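Local coordinates for YesW protein (Bacillus subtilis, PDB 2ZUX), which cleaves the rhamnogalacturonan of plant cell walls by endo-acting eliminative lysis, releasing oligosaccharides, and needs calcium or manganese for activity, at residues A[40-45]-A[64-69]; A[324-329]-A[556-561]; A[364-369]-A[380-385]. All coordinates share one frame; numbering follows the deposited sequence.

Contact 1: residues A[40-45]-A[64-69]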
loop_
_atom_site.group_PDB
_atom_site.type_symbol
_atom_site.label_atom_id
_atom_site.label_comp_id
_atom_site.label_asym_id
_atom_site.label_seq_id
_atom_site.Cartn_x
_atom_site.Cartn_y
_atom_site.Cartn_z
ATOM N N TYR A 40 -10.218 29.269 9.060
ATOM C CA TYR A 40 -9.779 30.647 8.836
ATOM C C TYR A 40 -9.246 30.851 7.429
ATOM O O TYR A 40 -8.405 30.082 6.955
ATOM C CB TYR A 40 -8.694 31.030 9.839
ATOM C CG TYR A 40 -9.180 31.145 11.262
ATOM C CD1 TYR A 40 -9.414 32.393 11.837
ATOM C CD2 TYR A 40 -9.400 30.007 12.039
ATOM C CE1 TYR A 40 -9.862 32.505 13.151
ATOM C CE2 TYR A 40 -9.849 30.109 13.346
ATOM C CZ TYR A 40 -10.078 31.359 13.895
ATOM O OH TYR A 40 -10.519 31.461 15.195
ATOM N N ARG A 41 -9.742 31.892 6.767
ATOM C CA ARG A 41 -9.168 32.337 5.502
ATOM C C ARG A 41 -8.366 33.613 5.743
ATOM O O ARG A 41 -8.940 34.666 6.050
ATOM C CB ARG A 41 -10.251 32.571 4.448
ATOM C CG ARG A 41 -9.680 32.859 3.055
ATOM C CD ARG A 41 -10.746 33.256 2.055
ATOM N NE ARG A 41 -11.326 34.560 2.363
ATOM C CZ ARG A 41 -12.616 34.783 2.597
ATOM N NH1 ARG A 41 -13.497 33.793 2.551
ATOM N NH2 ARG A 41 -13.031 36.013 2.870
ATOM N N ASP A 42 -7.043 33.496 5.621
ATOM C CA ASP A 42 -6.105 34.604 5.829
ATOM C C ASP A 42 -6.319 35.318 7.169
ATOM O O ASP A 42 -6.330 36.553 7.241
ATOM C CB ASP A 42 -6.143 35.579 4.642
ATOM C CG ASP A 42 -5.572 34.967 3.372
ATOM O OD1 ASP A 42 -4.343 34.758 3.313
ATOM O OD2 ASP A 42 -6.350 34.698 2.437
ATOM N N GLY A 43 -6.490 34.521 8.222
ATOM C CA GLY A 43 -6.601 35.032 9.589
ATOM C C GLY A 43 -8.011 35.356 10.048
ATOM O O GLY A 43 -8.219 35.696 11.216
ATOM N N GLN A 44 -8.977 35.250 9.140
ATOM C CA GLN A 44 -10.364 35.580 9.446
ATOM C C GLN A 44 -11.251 34.338 9.484
ATOM O O GLN A 44 -11.269 33.550 8.538
ATOM C CB GLN A 44 -10.902 36.606 8.445
ATOM C CG GLN A 44 -10.294 37.997 8.620
ATOM C CD GLN A 44 -10.561 38.925 7.449
ATOM O OE1 GLN A 44 -10.602 38.498 6.292
ATOM N NE2 GLN A 44 -10.727 40.211 7.742
ATOM N N LYS A 45 -11.982 34.176 10.586
ATOM C CA LYS A 45 -12.837 33.005 10.799
ATOM C C LYS A 45 -14.043 33.003 9.864
ATOM O O LYS A 45 -14.712 34.027 9.695
ATOM C CB LYS A 45 -13.281 32.921 12.264
ATOM C CG LYS A 45 -13.904 31.581 12.652
ATOM C CD LYS A 45 -14.033 31.420 14.162
ATOM C CE LYS A 45 -15.156 32.279 14.733
ATOM N NZ LYS A 45 -15.463 31.895 16.140
ATOM N N GLY A 64 -5.858 33.106 -4.615
ATOM C CA GLY A 64 -4.786 33.693 -3.812
ATOM C C GLY A 64 -4.955 33.538 -2.307
ATOM O O GLY A 64 -4.081 33.942 -1.542
ATOM N N SER A 65 -6.071 32.949 -1.880
ATOM C CA SER A 65 -6.358 32.777 -0.450
ATOM C C SER A 65 -5.454 31.742 0.223
ATOM O O SER A 65 -4.959 30.819 -0.427
ATOM C CB SER A 65 -7.825 32.392 -0.243
ATOM O OG SER A 65 -8.701 33.373 -0.777
ATOM N N THR A 66 -5.223 31.910 1.522
ATOM C CA THR A 66 -4.551 30.885 2.321
ATOM C C THR A 66 -5.433 30.520 3.507
ATOM O O THR A 66 -6.194 31.354 4.015
ATOM C CB THR A 66 -3.144 31.304 2.816
ATOM O OG1 THR A 66 -3.259 32.382 3.748
ATOM C CG2 THR A 66 -2.244 31.728 1.655
ATOM N N TYR A 67 -5.330 29.269 3.940
ATOM C CA TYR A 67 -6.199 28.745 4.984
ATOM C C TYR A 67 -5.427 28.157 6.147
ATOM O O TYR A 67 -4.320 27.645 5.982
ATOM C CB TYR A 67 -7.139 27.686 4.396
ATOM C CG TYR A 67 -8.134 28.260 3.419
ATOM C CD1 TYR A 67 -9.413 28.627 3.834
ATOM C CD2 TYR A 67 -7.788 28.461 2.081
ATOM C CE1 TYR A 67 -10.324 29.169 2.942
ATOM C CE2 TYR A 67 -8.686 29.002 1.184
ATOM C CZ TYR A 67 -9.952 29.356 1.620
ATOM O OH TYR A 67 -10.843 29.889 0.728
ATOM N N THR A 68 -6.026 28.263 7.332
ATOM C CA THR A 68 -5.584 27.547 8.516
ATOM C C THR A 68 -6.827 26.998 9.195
ATOM O O THR A 68 -7.943 27.464 8.947
ATOM C CB THR A 68 -4.813 28.446 9.509
ATOM O OG1 THR A 68 -5.604 29.600 9.828
ATOM C CG2 THR A 68 -3.466 28.884 8.931
ATOM N N VAL A 69 -6.621 25.987 10.028
ATOM C CA VAL A 69 -7.670 25.449 10.873
ATOM C C VAL A 69 -7.180 25.461 12.317
ATOM O O VAL A 69 -5.989 25.286 12.575
ATOM C CB VAL A 69 -8.098 24.031 10.405
ATOM C CG1 VAL A 69 -8.828 23.267 11.506
ATOM C CG2 VAL A 69 -8.962 24.134 9.152
HETATM O O HOH W 1 -5.874 31.742 7.948
HETATM O O HOH W 2 -8.388 35.462 1.107
HETATM O O HOH W 3 -3.312 34.900 0.882
#
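Arg41 and Tyr67 lie side by side and point the same way, with Arg41 CG over one face of the tyrosine ring, 4.1 Å from its centroid in a CH-pi contact. The guanidinium beyond stands nearly upright to that ring (planes 84° apart), and Arg41 NH1 and Tyr67 OH both reach OD2 of Asp58. An alanine in place of Tyr67 would probably strip the arginine's methylenes of their flat support, open a gap beside Ile21 and Val23, and leave Asp58 OD2 without that hydroxyl. Both residues belong to neighbouring antiparallel strands of the N-terminal beta-sheet domain, and a type I' turn from Arg41 to Gln44 leads strand 36-41 into strand 44-45. Within this turn Asp42 crosses Thr66 at about a right angle. Thr66 OG1 sits between its own backbone N and carbonyl carbon (chi1 66°), and OG1 and N grip one carboxylate: OG1 donates to Asp42 OD1 (2.6 Å), rising 56° out of its plane, and Thr66 N to Asp42 OD2 (3.1 Å). Each carboxylate oxygen also accepts from a water. On the face opposite Tyr67, Thr68 OG1 approaches Tyr40 CB at 3.4 Å, while Tyr40 OH binds Glu77.

Contact 2: residues A[324-329]-A[556-561]. With CA (calcium ion), chain D; CA (calcium ion), chain C; RAM (alpha-L-rhamnopyranose), chain M.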
loop_
_atom_site.group_PDB
_atom_site.type_symbol
_atom_site.label_atom_id
_atom_site.label_comp_id
_atom_site.label_asym_id
_atom_site.label_seq_id
_atom_site.Cartn_x
_atom_site.Cartn_y
_atom_site.Cartn_z
ATOM N N GLY A 324 1.302 -19.059 -1.060
ATOM C CA GLY A 324 1.362 -17.603 -1.133
ATOM C C GLY A 324 0.830 -16.994 -2.417
ATOM O O GLY A 324 0.799 -17.635 -3.477
ATOM N N ASN A 325 0.408 -15.743 -2.304
ATOM C CA ASN A 325 -0.051 -14.931 -3.417
ATOM C C ASN A 325 1.082 -14.027 -3.904
ATOM O O ASN A 325 2.143 -13.948 -3.292
ATOM C CB ASN A 325 -1.170 -14.012 -2.928
ATOM C CG ASN A 325 -2.563 -14.609 -3.070
ATOM O OD1 ASN A 325 -2.759 -15.834 -3.064
ATOM N ND2 ASN A 325 -3.551 -13.727 -3.205
ATOM N N HIS A 326 0.839 -13.307 -5.001
ATOM C CA HIS A 326 1.699 -12.169 -5.374
ATOM C C HIS A 326 1.409 -10.935 -4.510
ATOM O O HIS A 326 1.490 -9.802 -4.988
ATOM C CB HIS A 326 1.482 -11.742 -6.827
ATOM C CG HIS A 326 1.501 -12.858 -7.821
ATOM N ND1 HIS A 326 2.652 -13.515 -8.203
ATOM C CD2 HIS A 326 0.496 -13.408 -8.535
ATOM C CE1 HIS A 326 2.351 -14.424 -9.114
ATOM N NE2 HIS A 326 1.050 -14.370 -9.341
ATOM N N ASN A 327 1.040 -11.165 -3.256
ATOM C CA ASN A 327 0.663 -10.108 -2.322
ATOM C C ASN A 327 0.447 -10.752 -0.961
ATOM O O ASN A 327 0.397 -11.973 -0.844
ATOM C CB ASN A 327 -0.569 -9.292 -2.800
ATOM C CG ASN A 327 -1.519 -10.084 -3.693
ATOM O OD1 ASN A 327 -1.612 -9.833 -4.912
ATOM N ND2 ASN A 327 -2.232 -11.022 -3.108
ATOM N N LEU A 328 0.356 -9.926 0.069
ATOM C CA LEU A 328 0.081 -10.391 1.425
ATOM C C LEU A 328 -0.702 -9.311 2.164
ATOM O O LEU A 328 -0.853 -8.194 1.663
ATOM C CB LEU A 328 1.377 -10.766 2.165
ATOM C CG LEU A 328 2.570 -9.810 2.197
ATOM C CD1 LEU A 328 2.289 -8.532 2.982
ATOM C CD2 LEU A 328 3.777 -10.522 2.785
ATOM N N SER A 329 -1.220 -9.650 3.338
ATOM C CA SER A 329 -1.822 -8.668 4.231
ATOM C C SER A 329 -1.230 -8.841 5.619
ATOM O O SER A 329 -0.652 -9.886 5.932
ATOM C CB SER A 329 -3.334 -8.849 4.335
ATOM O OG SER A 329 -3.973 -8.874 3.066
ATOM N N ILE A 556 4.015 -3.809 -3.233
ATOM C CA ILE A 556 4.649 -5.101 -3.429
ATOM C C ILE A 556 3.975 -5.933 -4.508
ATOM O O ILE A 556 2.733 -6.004 -4.600
ATOM C CB ILE A 556 4.857 -5.896 -2.129
ATOM C CG1 ILE A 556 3.563 -6.550 -1.664
ATOM C CG2 ILE A 556 5.507 -5.017 -1.055
ATOM C CD1 ILE A 556 3.740 -7.450 -0.454
ATOM N N ALA A 557 4.831 -6.532 -5.333
ATOM C CA ALA A 557 4.415 -7.444 -6.395
ATOM C C ALA A 557 3.126 -6.946 -7.057
ATOM O O ALA A 557 3.123 -5.839 -7.616
ATOM C CB ALA A 557 4.313 -8.879 -5.869
ATOM N N TYR A 558 2.045 -7.723 -7.042
ATOM C CA TYR A 558 0.800 -7.253 -7.639
ATOM C C TYR A 558 -0.019 -6.436 -6.652
ATOM O O TYR A 558 -0.801 -6.970 -5.860
ATOM C CB TYR A 558 -0.007 -8.406 -8.236
ATOM C CG TYR A 558 0.662 -9.095 -9.421
ATOM C CD1 TYR A 558 1.720 -8.500 -10.117
ATOM C CD2 TYR A 558 0.224 -10.346 -9.849
ATOM C CE1 TYR A 558 2.316 -9.147 -11.210
ATOM C CE2 TYR A 558 0.820 -10.992 -10.935
ATOM C CZ TYR A 558 1.874 -10.382 -11.596
ATOM O OH TYR A 558 2.494 -10.984 -12.669
ATOM N N ASN A 559 0.181 -5.120 -6.741
ATOM C CA ASN A 559 -0.380 -4.139 -5.809
ATOM C C ASN A 559 -1.846 -4.425 -5.525
ATOM O O ASN A 559 -2.634 -4.567 -6.466
ATOM C CB ASN A 559 -0.341 -2.721 -6.410
ATOM C CG ASN A 559 1.026 -2.299 -6.937
ATOM O OD1 ASN A 559 1.833 -3.109 -7.406
ATOM N ND2 ASN A 559 1.254 -0.993 -6.942
ATOM N N GLN A 560 -2.202 -4.460 -4.238
ATOM C CA GLN A 560 -3.584 -4.630 -3.786
ATOM C C GLN A 560 -4.033 -3.392 -3.026
ATOM O O GLN A 560 -3.201 -2.701 -2.438
ATOM C CB GLN A 560 -3.703 -5.848 -2.868
ATOM C CG GLN A 560 -3.368 -7.163 -3.554
ATOM C CD GLN A 560 -4.312 -7.491 -4.682
ATOM O OE1 GLN A 560 -5.509 -7.688 -4.471
ATOM N NE2 GLN A 560 -3.779 -7.547 -5.898
ATOM N N PRO A 561 -5.350 -3.112 -3.038
ATOM C CA PRO A 561 -5.869 -1.945 -2.336
ATOM C C PRO A 561 -5.853 -2.113 -0.820
ATOM O O PRO A 561 -5.873 -3.242 -0.319
ATOM C CB PRO A 561 -7.317 -1.850 -2.839
ATOM C CG PRO A 561 -7.692 -3.266 -3.175
ATOM C CD PRO A 561 -6.424 -3.864 -3.729
HETATM CA CA CA D . 4.154 -3.697 -7.600
HETATM CA CA CA C . -0.340 -15.834 -10.104
HETATM C C1 RAM M . 3.454 -6.992 -14.751
HETATM C C2 RAM M . 2.197 -7.859 -14.754
HETATM C C3 RAM M . 1.166 -7.337 -15.762
HETATM C C4 RAM M . 1.789 -7.162 -17.149
HETATM C C5 RAM M . 3.049 -6.298 -17.047
HETATM C C6 RAM M . 3.755 -6.228 -18.395
HETATM O O1 RAM M . 3.186 -5.751 -14.139
HETATM O O2 RAM M . 2.585 -9.179 -15.078
HETATM O O3 RAM M . 0.053 -8.206 -15.838
HETATM O O4 RAM M . 0.838 -6.603 -18.037
HETATM O O5 RAM M . 3.952 -6.811 -16.069
HETATM O O HOH W 4 1.188 -17.013 -11.100
HETATM O O HOH W 5 -0.563 -14.860 -11.979
HETATM O O HOH W 6 4.387 -4.067 -9.869
HETATM O O HOH W 7 6.405 -4.459 -7.388
#
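Ile556 meets Leu328 almost at a right angle, its CD1 lying 3.7 Å from Leu328 CG; this opens a buried contact in the beta-propeller domain, near the centre of the chain, where a loop late in the sequence packs against the residues leading into strand 329-331. Ile556 CG1 is wedged between the backbone N and the carbonyl carbon (chi1 78°), and Leu269 covers the same apolar patch.

At Ala557 the chain takes a positive phi of 39°, unusual for a residue with a side chain. The methyl CB faces His326 O at a tight 3.1 Å, while Ala557 O turns instead to a calcium ion, which it binds at 2.4 Å. Asn555, Asp116 and two waters share that ion.

Tyr558 carries the centre of the contact. Its N donates to His326 O (3.0 Å). The two side chains lie side by side and point the same way, their ring planes inclined at 50°, and Tyr558 CE2 comes over one face of the imidazole, offset toward the rim. His326 is held at both nitrogens, ND1 by Tyr288 and NE2 by a second calcium ion at 2.2 Å, which fixes the ring against the tyrosine. Tyr558 also belongs to the substrate-binding site, and a rhamnose lies beside the far part of its ring, near CE1 and OH.

Asn559 returns to the first calcium ion through OD1, completing its shell. Gln560 lays its CG against Asn327 CB at 3.6 Å; its OE1 takes the N-H of Leu366. The glutamine chain bends at chi2, which turns CD back, and NE2 donates to Tyr558 O at 3.0 Å from above the carbonyl plane.

Contact 3: residues A[364-369]-A[380-385]. With CA (calcium ion), chain C.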
loop_
_atom_site.group_PDB
_atom_site.type_symbol
_atom_site.label_atom_id
_atom_site.label_comp_id
_atom_site.label_asym_id
_atom_site.label_seq_id
_atom_site.Cartn_x
_atom_site.Cartn_y
_atom_site.Cartn_z
ATOM N N ASP A 364 -3.854 -14.437 -6.995
ATOM C CA ASP A 364 -3.373 -13.150 -7.496
ATOM C C ASP A 364 -3.956 -11.929 -6.808
ATOM O O ASP A 364 -3.464 -10.822 -7.019
ATOM C CB ASP A 364 -3.616 -13.026 -9.001
ATOM C CG ASP A 364 -2.551 -13.702 -9.823
ATOM O OD1 ASP A 364 -2.030 -14.742 -9.375
ATOM O OD2 ASP A 364 -2.258 -13.204 -10.942
ATOM N N ALA A 365 -5.003 -12.117 -6.009
ATOM C CA ALA A 365 -5.616 -10.998 -5.292
ATOM C C ALA A 365 -6.040 -11.466 -3.911
ATOM O O ALA A 365 -6.316 -12.659 -3.710
ATOM C CB ALA A 365 -6.812 -10.446 -6.073
ATOM N N LEU A 366 -6.118 -10.522 -2.971
ATOM C CA LEU A 366 -6.262 -10.837 -1.555
ATOM C C LEU A 366 -6.809 -9.624 -0.831
ATOM O O LEU A 366 -6.334 -8.506 -1.051
ATOM C CB LEU A 366 -4.884 -11.161 -0.989
ATOM C CG LEU A 366 -4.752 -11.672 0.444
ATOM C CD1 LEU A 366 -5.416 -13.037 0.592
ATOM C CD2 LEU A 366 -3.291 -11.759 0.804
ATOM N N HIS A 367 -7.795 -9.845 0.037
ATOM C CA HIS A 367 -8.426 -8.777 0.814
ATOM C C HIS A 367 -8.638 -9.216 2.254
ATOM O O HIS A 367 -9.378 -10.163 2.505
ATOM C CB HIS A 367 -9.756 -8.410 0.167
ATOM C CG HIS A 367 -9.577 -7.792 -1.171
ATOM N ND1 HIS A 367 -9.538 -8.509 -2.348
ATOM C CD2 HIS A 367 -9.315 -6.509 -1.498
ATOM C CE1 HIS A 367 -9.291 -7.678 -3.346
ATOM N NE2 HIS A 367 -9.147 -6.462 -2.853
ATOM N N THR A 368 -7.976 -8.530 3.183
ATOM C CA THR A 368 -8.095 -8.812 4.612
ATOM C C THR A 368 -8.649 -7.577 5.311
ATOM O O THR A 368 -8.022 -6.516 5.295
ATOM C CB THR A 368 -6.732 -9.158 5.221
ATOM O OG1 THR A 368 -6.193 -10.314 4.563
ATOM C CG2 THR A 368 -6.864 -9.448 6.707
ATOM N N GLY A 369 -9.825 -7.712 5.911
ATOM C CA GLY A 369 -10.441 -6.597 6.623
ATOM C C GLY A 369 -11.647 -7.094 7.376
ATOM O O GLY A 369 -11.827 -8.302 7.541
ATOM N N VAL A 380 -10.925 -12.941 5.296
ATOM C CA VAL A 380 -10.030 -12.861 4.142
ATOM C C VAL A 380 -10.761 -13.376 2.915
ATOM O O VAL A 380 -11.248 -14.512 2.910
ATOM C CB VAL A 380 -8.742 -13.685 4.341
ATOM C CG1 VAL A 380 -7.856 -13.596 3.100
ATOM C CG2 VAL A 380 -7.982 -13.229 5.574
ATOM N N PHE A 381 -10.858 -12.523 1.899
ATOM C CA PHE A 381 -11.365 -12.932 0.604
ATOM C C PHE A 381 -10.190 -13.080 -0.340
ATOM O O PHE A 381 -9.343 -12.189 -0.437
ATOM C CB PHE A 381 -12.360 -11.909 0.052
ATOM C CG PHE A 381 -12.904 -12.280 -1.302
ATOM C CD1 PHE A 381 -13.684 -13.427 -1.461
ATOM C CD2 PHE A 381 -12.660 -11.481 -2.413
ATOM C CE1 PHE A 381 -14.179 -13.792 -2.711
ATOM C CE2 PHE A 381 -13.160 -11.834 -3.668
ATOM C CZ PHE A 381 -13.927 -12.993 -3.812
ATOM N N GLN A 382 -10.152 -14.208 -1.040
ATOM C CA GLN A 382 -9.007 -14.563 -1.865
ATOM C C GLN A 382 -9.483 -15.274 -3.111
ATOM O O GLN A 382 -10.500 -15.963 -3.083
ATOM C CB GLN A 382 -8.087 -15.502 -1.088
ATOM C CG GLN A 382 -6.753 -15.800 -1.757
ATOM C CD GLN A 382 -5.944 -16.845 -1.003
ATOM O OE1 GLN A 382 -6.371 -17.340 0.044
ATOM N NE2 GLN A 382 -4.769 -17.182 -1.528
ATOM N N VAL A 383 -8.750 -15.079 -4.204
ATOM C CA VAL A 383 -8.965 -15.846 -5.426
ATOM C C VAL A 383 -7.781 -16.769 -5.675
ATOM O O VAL A 383 -6.699 -16.593 -5.092
ATOM C CB VAL A 383 -9.257 -14.939 -6.651
ATOM C CG1 VAL A 383 -10.570 -14.186 -6.440
ATOM C CG2 VAL A 383 -8.090 -13.980 -6.918
ATOM N N HIS A 384 -8.000 -17.761 -6.536
ATOM C CA HIS A 384 -7.067 -18.873 -6.677
ATOM C C HIS A 384 -6.794 -19.182 -8.138
ATOM O O HIS A 384 -7.696 -19.106 -8.976
ATOM C CB HIS A 384 -7.621 -20.086 -5.926
ATOM C CG HIS A 384 -7.722 -19.849 -4.456
ATOM N ND1 HIS A 384 -8.899 -19.533 -3.811
ATOM C CD2 HIS A 384 -6.750 -19.787 -3.517
ATOM C CE1 HIS A 384 -8.649 -19.315 -2.528
ATOM N NE2 HIS A 384 -7.355 -19.474 -2.325
ATOM N N GLU A 385 -5.538 -19.512 -8.424
ATOM C CA GLU A 385 -5.034 -19.666 -9.786
ATOM C C GLU A 385 -5.154 -21.094 -10.308
ATOM O O GLU A 385 -5.265 -21.298 -11.515
ATOM C CB GLU A 385 -3.570 -19.249 -9.796
ATOM C CG GLU A 385 -2.865 -19.279 -11.154
ATOM C CD GLU A 385 -1.615 -18.445 -11.116
ATOM O OE1 GLU A 385 -1.738 -17.253 -10.769
ATOM O OE2 GLU A 385 -0.512 -18.963 -11.392
HETATM CA CA CA C . -0.340 -15.834 -10.104
HETATM O O HOH W 5 -0.563 -14.860 -11.979
HETATM O O HOH W 4 1.188 -17.013 -11.100
#
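Asp364 OD1 and Glu385 OE1 stand 2.9 Å apart, two carboxylate oxygens brought together by the calcium ion that each binds at 2.1 Å. They sit together at the open end of a beta hairpin, one before its first strand and one after its second; strands 366-369 and 379-383 begin one four-stranded antiparallel blade of the propeller. The carboxylates are turned 68° against each other, and each uses its second oxygen to steady a water on the same ion: one water donates to Asp364 OD2, the other to Glu385 OE2. His326 and His362 complete the shell.

Glu385 CG is anti to the backbone N (chi1 -177°), and the extended chain beyond carries the carboxylate from the loop after the strand to the metal. The pairing near the ion is slack, Val383 N reaching Ala365 O only weakly at 3.5 Å. Farther away it tightens: His367 N donates to Phe381 O at 2.8 Å, and Phe381 N to His367 O. Gln382 NE2 and Thr368 OG1 reach across to Asn325 OD1 and Ser329 OG, which ties the hairpin to the preceding blade. On the same face, Leu366 CD1 packs against Val380 CG1 at 3.5 Å.

Overall arrangement
From the N terminus, contact 1 closes first: it spans 18 residues, including strand 55-58, wholly within the N-terminal beta-sheet domain, and lies in series with the other two. Its centre is about 42 Å from that of contact 2 and 45 Å from that of contact 3. Contact 2 closes a far longer loop of 226 residues, bringing the approach to strand 329-331 against a loop late in the chain, after helix 547-553. Contact 3 is a short hairpin nested inside that loop. Contacts 2 and 3 touch, their centres about 9 Å apart, and share one calcium ion, which thus joins the loops leading into and out of strands of two successive blades.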